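Local coordinates for protein mannitol dehydrogenase (Helicobacter pylori, PDB 3TWO) that probably catalyses the NADP(H)-dependent interconversion of cinnamyl alcohols and their aldehydes, as a zinc-containing medium-chain alcohol dehydrogenase, at residues E234-L248 / L254-P268. Numbering follows the deposited sequence.
Sequences ELDFIISTIPTHYDL and LLTYNGDLALVGLPP. With NDP (NADPH dihydro-nicotinamide-adenine-dinucleotide phosphate), chain F.
Ile238 touches Leu261 on the neighbouring parallel strand and Leu254 and Leu255 of the preceding stretch, and its two branches divide the work. With CG1 beside its own backbone N (chi1 -65°), the long branch brings CD1 to 3.7 Å from Leu255 CD2; CD1 also reaches Leu254 CB, the two side chains crossing at about a right angle, while CG2 meets Leu261 CD1 at 3.7 Å. On the other face the Phe237 ring lies obliquely to Ala262, whose CB is 4.0 Å from CZ, and to Asp260, whose CB is 4.1 Å from CD1. The ring plane stands 64° from the carboxylate plane of Asp260, which bonds instead to Ser172 and to Lys287 of the second subunit. Strands 237-240 and 259-263 run 11° from parallel, and the bond from Ala262 N to Ile238 O (2.8 Å) is nearly straight. They are neighbouring inner strands of the Rossmann-type nucleotide-binding sheet, joined by a connection containing helix 248-252. Beyond them Ser240 O accepts from both Val264 N and Gly265 N, and the two chains continue as loops beside NADPH. There Thr244 OG1 donates to N7A of the adenine (2.9 Å), and Leu266 N to O3D of the nicotinamide ribose. Ile242 lies between the adenine and one face of the Tyr246 ring, with CD1 over the ring centre, 3.7 Å above its plane, and Pro267 CG approaches the ring edge; Tyr246 OH receives a hydrogen bond from Ser240 OG at 2.8 Å.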
# COMPACT_ATOMS: atom_id res chain seq x y z
N GLU B 234 2.92 -17.61 6.42
CA GLU B 234 3.10 -16.35 5.69
C GLU B 234 3.00 -16.54 4.17
O GLU B 234 3.61 -17.45 3.61
CB GLU B 234 4.46 -15.76 6.03
CG GLU B 234 4.60 -15.43 7.50
CD GLU B 234 5.79 -14.51 7.76
OE1 GLU B 234 5.54 -13.40 8.29
OE2 GLU B 234 6.96 -14.86 7.41
N LEU B 235 2.25 -15.67 3.49
CA LEU B 235 2.11 -15.78 2.05
C LEU B 235 2.96 -14.72 1.37
O LEU B 235 3.23 -13.71 1.96
CB LEU B 235 0.62 -15.63 1.63
CG LEU B 235 -0.32 -16.58 2.42
CD1 LEU B 235 -1.77 -16.55 1.91
CD2 LEU B 235 0.18 -17.98 2.32
N ASP B 236 3.35 -14.96 0.13
CA ASP B 236 4.16 -14.01 -0.62
C ASP B 236 3.30 -13.01 -1.38
O ASP B 236 3.73 -11.91 -1.67
CB ASP B 236 4.99 -14.76 -1.66
CG ASP B 236 5.95 -15.74 -1.03
OD1 ASP B 236 6.82 -15.33 -0.24
OD2 ASP B 236 5.83 -16.92 -1.35
N PHE B 237 2.10 -13.44 -1.74
CA PHE B 237 1.26 -12.67 -2.57
C PHE B 237 -0.20 -13.02 -2.26
O PHE B 237 -0.55 -14.20 -2.11
CB PHE B 237 1.61 -12.90 -4.05
CG PHE B 237 0.61 -12.31 -5.01
CD1 PHE B 237 0.87 -11.10 -5.64
CD2 PHE B 237 -0.62 -12.96 -5.26
CE1 PHE B 237 -0.11 -10.51 -6.58
CE2 PHE B 237 -1.59 -12.41 -6.15
CZ PHE B 237 -1.31 -11.16 -6.81
N ILE B 238 -1.03 -11.99 -2.12
CA ILE B 238 -2.47 -12.16 -1.91
C ILE B 238 -3.21 -11.25 -2.88
O ILE B 238 -2.89 -10.04 -2.98
CB ILE B 238 -2.88 -11.81 -0.47
CG1 ILE B 238 -2.25 -12.78 0.56
CG2 ILE B 238 -4.41 -11.83 -0.31
CD1 ILE B 238 -2.46 -12.35 2.03
N ILE B 239 -4.21 -11.80 -3.60
CA ILE B 239 -5.10 -10.93 -4.39
C ILE B 239 -6.47 -10.97 -3.75
O ILE B 239 -7.00 -12.06 -3.49
CB ILE B 239 -5.16 -11.36 -5.90
CG1 ILE B 239 -6.15 -10.52 -6.70
CG2 ILE B 239 -5.45 -12.91 -6.03
CD1 ILE B 239 -6.07 -10.77 -8.17
N SER B 240 -7.00 -9.81 -3.39
CA SER B 240 -8.30 -9.72 -2.76
C SER B 240 -9.37 -9.28 -3.78
O SER B 240 -9.33 -8.17 -4.31
CB SER B 240 -8.30 -8.73 -1.61
OG SER B 240 -9.58 -8.72 -1.03
N THR B 241 -10.34 -10.17 -4.02
CA THR B 241 -11.43 -9.87 -4.92
C THR B 241 -12.71 -9.61 -4.13
O THR B 241 -13.78 -9.61 -4.74
CB THR B 241 -11.73 -11.02 -5.86
OG1 THR B 241 -12.49 -12.04 -5.15
CG2 THR B 241 -10.42 -11.60 -6.46
N ILE B 242 -12.61 -9.46 -2.81
CA ILE B 242 -13.80 -9.41 -1.95
C ILE B 242 -14.68 -8.16 -2.24
O ILE B 242 -14.19 -7.06 -2.21
CB ILE B 242 -13.39 -9.35 -0.46
CG1 ILE B 242 -12.76 -10.68 -0.03
CG2 ILE B 242 -14.59 -9.03 0.40
CD1 ILE B 242 -12.07 -10.65 1.38
N PRO B 243 -16.00 -8.35 -2.52
CA PRO B 243 -16.89 -7.22 -2.88
C PRO B 243 -17.81 -6.75 -1.73
O PRO B 243 -18.72 -5.94 -1.96
CB PRO B 243 -17.75 -7.84 -3.98
CG PRO B 243 -18.03 -9.26 -3.37
CD PRO B 243 -16.67 -9.67 -2.77
N THR B 244 -17.63 -7.32 -0.52
CA THR B 244 -18.42 -6.93 0.66
C THR B 244 -17.44 -6.35 1.75
O THR B 244 -16.21 -6.30 1.55
CB THR B 244 -19.21 -8.15 1.30
OG1 THR B 244 -18.26 -9.09 1.82
CG2 THR B 244 -20.17 -8.89 0.29
N HIS B 245 -17.99 -5.92 2.88
CA HIS B 245 -17.18 -5.32 3.94
C HIS B 245 -16.18 -6.35 4.51
O HIS B 245 -16.54 -7.52 4.74
CB HIS B 245 -18.07 -4.80 5.09
CG HIS B 245 -17.29 -4.28 6.25
ND1 HIS B 245 -17.22 -4.94 7.46
CD2 HIS B 245 -16.52 -3.17 6.38
CE1 HIS B 245 -16.45 -4.26 8.29
NE2 HIS B 245 -16.03 -3.18 7.67
N TYR B 246 -14.95 -5.88 4.75
CA TYR B 246 -13.95 -6.66 5.45
C TYR B 246 -12.86 -5.74 5.96
O TYR B 246 -12.88 -4.54 5.72
CB TYR B 246 -13.37 -7.77 4.56
CG TYR B 246 -12.49 -7.33 3.41
CD1 TYR B 246 -11.12 -7.63 3.40
CD2 TYR B 246 -13.04 -6.66 2.30
CE1 TYR B 246 -10.31 -7.28 2.33
CE2 TYR B 246 -12.22 -6.29 1.19
CZ TYR B 246 -10.87 -6.62 1.20
OH TYR B 246 -10.06 -6.26 0.11
N ASP B 247 -11.91 -6.31 6.67
CA ASP B 247 -10.85 -5.54 7.26
C ASP B 247 -9.58 -5.88 6.49
O ASP B 247 -9.11 -7.02 6.55
CB ASP B 247 -10.76 -5.87 8.77
CG ASP B 247 -9.59 -5.18 9.46
OD1 ASP B 247 -9.45 -5.30 10.69
OD2 ASP B 247 -8.80 -4.49 8.79
N LEU B 248 -9.04 -4.92 5.73
CA LEU B 248 -7.79 -5.16 5.03
C LEU B 248 -6.68 -5.71 5.98
O LEU B 248 -5.82 -6.46 5.53
CB LEU B 248 -7.28 -3.86 4.29
CG LEU B 248 -8.04 -3.47 3.05
CD1 LEU B 248 -7.83 -1.97 2.69
CD2 LEU B 248 -7.71 -4.43 1.87
N LEU B 254 -1.13 -11.32 6.91
CA LEU B 254 -0.73 -12.68 6.48
C LEU B 254 0.56 -12.69 5.64
O LEU B 254 1.13 -13.77 5.36
CB LEU B 254 -1.86 -13.37 5.67
CG LEU B 254 -3.13 -13.67 6.50
CD1 LEU B 254 -4.23 -14.23 5.63
CD2 LEU B 254 -2.81 -14.57 7.72
N LEU B 255 0.98 -11.51 5.18
CA LEU B 255 2.07 -11.44 4.20
C LEU B 255 3.43 -11.58 4.87
O LEU B 255 3.70 -11.07 5.99
CB LEU B 255 2.08 -10.12 3.46
CG LEU B 255 0.98 -9.81 2.44
CD1 LEU B 255 1.35 -8.44 1.82
CD2 LEU B 255 0.96 -10.99 1.34
N THR B 256 4.31 -12.23 4.13
CA THR B 256 5.68 -12.27 4.57
C THR B 256 6.37 -10.90 4.34
O THR B 256 5.79 -10.00 3.67
CB THR B 256 6.40 -13.39 3.83
OG1 THR B 256 7.61 -13.64 4.52
CG2 THR B 256 6.65 -13.01 2.37
N TYR B 257 7.55 -10.72 4.93
CA TYR B 257 8.41 -9.55 4.68
C TYR B 257 8.59 -9.38 3.17
O TYR B 257 8.90 -10.36 2.52
CB TYR B 257 9.77 -9.80 5.35
CG TYR B 257 10.85 -8.73 5.18
CD1 TYR B 257 10.99 -7.69 6.13
CD2 TYR B 257 11.78 -8.80 4.13
CE1 TYR B 257 12.04 -6.73 6.01
CE2 TYR B 257 12.80 -7.85 3.96
CZ TYR B 257 12.94 -6.81 4.90
OH TYR B 257 13.99 -5.91 4.76
N ASN B 258 8.37 -8.17 2.63
CA ASN B 258 8.41 -7.90 1.20
C ASN B 258 7.33 -8.59 0.32
O ASN B 258 7.45 -8.58 -0.91
CB ASN B 258 9.80 -8.19 0.63
CG ASN B 258 10.13 -7.28 -0.56
OD1 ASN B 258 9.79 -6.11 -0.59
ND2 ASN B 258 10.78 -7.84 -1.54
N GLY B 259 6.32 -9.18 0.95
CA GLY B 259 5.13 -9.69 0.24
C GLY B 259 4.21 -8.59 -0.32
O GLY B 259 4.32 -7.40 0.06
N ASP B 260 3.36 -8.95 -1.28
CA ASP B 260 2.41 -8.00 -1.93
C ASP B 260 0.96 -8.37 -1.65
O ASP B 260 0.61 -9.57 -1.70
CB ASP B 260 2.50 -8.05 -3.47
CG ASP B 260 3.74 -7.42 -4.06
OD1 ASP B 260 3.91 -7.65 -5.27
OD2 ASP B 260 4.51 -6.71 -3.41
N LEU B 261 0.11 -7.38 -1.39
CA LEU B 261 -1.34 -7.55 -1.36
C LEU B 261 -1.90 -6.69 -2.50
O LEU B 261 -1.67 -5.46 -2.52
CB LEU B 261 -1.89 -7.00 -0.05
CG LEU B 261 -3.40 -6.80 0.18
CD1 LEU B 261 -4.15 -8.15 -0.09
CD2 LEU B 261 -3.67 -6.36 1.61
N ALA B 262 -2.48 -7.36 -3.48
CA ALA B 262 -3.02 -6.72 -4.64
C ALA B 262 -4.54 -6.68 -4.41
O ALA B 262 -5.16 -7.74 -4.17
CB ALA B 262 -2.76 -7.58 -5.90
N LEU B 263 -5.12 -5.49 -4.57
CA LEU B 263 -6.53 -5.25 -4.33
C LEU B 263 -7.20 -5.06 -5.68
O LEU B 263 -6.84 -4.14 -6.43
CB LEU B 263 -6.73 -3.97 -3.49
CG LEU B 263 -6.03 -3.98 -2.15
CD1 LEU B 263 -6.07 -2.63 -1.40
CD2 LEU B 263 -6.47 -5.19 -1.23
N VAL B 264 -8.17 -5.93 -5.99
CA VAL B 264 -9.05 -5.68 -7.14
C VAL B 264 -10.52 -5.53 -6.77
O VAL B 264 -11.26 -4.84 -7.49
CB VAL B 264 -8.91 -6.77 -8.22
CG1 VAL B 264 -7.40 -6.76 -8.73
CG2 VAL B 264 -9.31 -8.12 -7.67
N GLY B 265 -10.94 -6.16 -5.67
CA GLY B 265 -12.34 -6.12 -5.26
C GLY B 265 -12.82 -4.75 -4.78
O GLY B 265 -12.06 -3.95 -4.16
N LEU B 266 -14.08 -4.45 -5.04
CA LEU B 266 -14.56 -3.06 -4.92
C LEU B 266 -15.90 -3.01 -4.18
O LEU B 266 -16.99 -2.91 -4.81
CB LEU B 266 -14.69 -2.54 -6.34
CG LEU B 266 -14.01 -1.30 -6.88
CD1 LEU B 266 -12.91 -0.68 -6.01
CD2 LEU B 266 -13.55 -1.66 -8.26
N PRO B 267 -15.86 -3.12 -2.83
CA PRO B 267 -17.16 -3.17 -2.13
C PRO B 267 -17.91 -1.86 -2.23
O PRO B 267 -17.37 -0.87 -2.76
CB PRO B 267 -16.77 -3.44 -0.65
CG PRO B 267 -15.31 -3.88 -0.69
CD PRO B 267 -14.71 -3.17 -1.89
N PRO B 268 -19.18 -1.85 -1.78
CA PRO B 268 -19.91 -0.56 -1.88
C PRO B 268 -19.12 0.47 -1.09
O PRO B 268 -18.52 0.11 -0.05
CB PRO B 268 -21.26 -0.85 -1.22
CG PRO B 268 -21.46 -2.40 -1.43
CD PRO B 268 -20.05 -3.00 -1.41
PA NDP F . -18.58 -12.40 -7.61
O1A NDP F . -19.60 -12.31 -6.54
O2A NDP F . -18.28 -13.67 -8.49
O5B NDP F . -17.53 -13.06 -6.55
C5B NDP F . -17.30 -12.48 -5.16
C4B NDP F . -16.84 -13.62 -4.25
O4B NDP F . -16.32 -13.22 -2.92
C3B NDP F . -18.03 -14.57 -4.02
O3B NDP F . -17.55 -15.95 -4.23
C2B NDP F . -18.37 -14.32 -2.52
O2B NDP F . -18.89 -15.56 -2.01
C1B NDP F . -16.98 -14.09 -1.91
N9A NDP F . -16.99 -13.18 -0.74
C8A NDP F . -17.86 -12.16 -0.55
N7A NDP F . -17.51 -11.56 0.57
C5A NDP F . -16.44 -12.17 1.08
C6A NDP F . -15.68 -11.97 2.22
N6A NDP F . -15.92 -10.97 3.13
N1A NDP F . -14.67 -12.82 2.41
C2A NDP F . -14.36 -13.79 1.58
N3A NDP F . -15.07 -13.99 0.49
C4A NDP F . -16.12 -13.20 0.24
O3 NDP F . -17.62 -11.17 -7.81
PN NDP F . -16.66 -10.95 -8.97
O1N NDP F . -15.54 -11.91 -8.96
O2N NDP F . -17.31 -10.69 -10.35
O5D NDP F . -16.10 -9.53 -8.59
C5D NDP F . -15.57 -9.33 -7.19
C4D NDP F . -15.28 -7.80 -6.92
O4D NDP F . -14.27 -7.49 -7.91
C3D NDP F . -16.46 -6.82 -7.16
O3D NDP F . -16.41 -5.79 -6.14
C2D NDP F . -16.14 -6.30 -8.58
O2D NDP F . -16.65 -5.02 -8.75
C1D NDP F . -14.60 -6.21 -8.50
N1N NDP F . -13.92 -6.06 -9.83
C2N NDP F . -12.83 -5.17 -9.92
C3N NDP F . -12.16 -4.99 -11.12
C7N NDP F . -10.94 -4.08 -11.16
O7N NDP F . -10.31 -3.82 -10.12
N7N NDP F . -10.47 -3.83 -12.38
C4N NDP F . -12.60 -5.69 -12.27
C5N NDP F . -13.67 -6.62 -12.19
C6N NDP F . -14.34 -6.81 -11.00
P2B NDP F . -20.12 -15.65 -1.05
O1X NDP F . -21.07 -16.80 -1.74
O2X NDP F . -19.67 -15.89 0.32
O3X NDP F . -20.93 -14.29 -1.19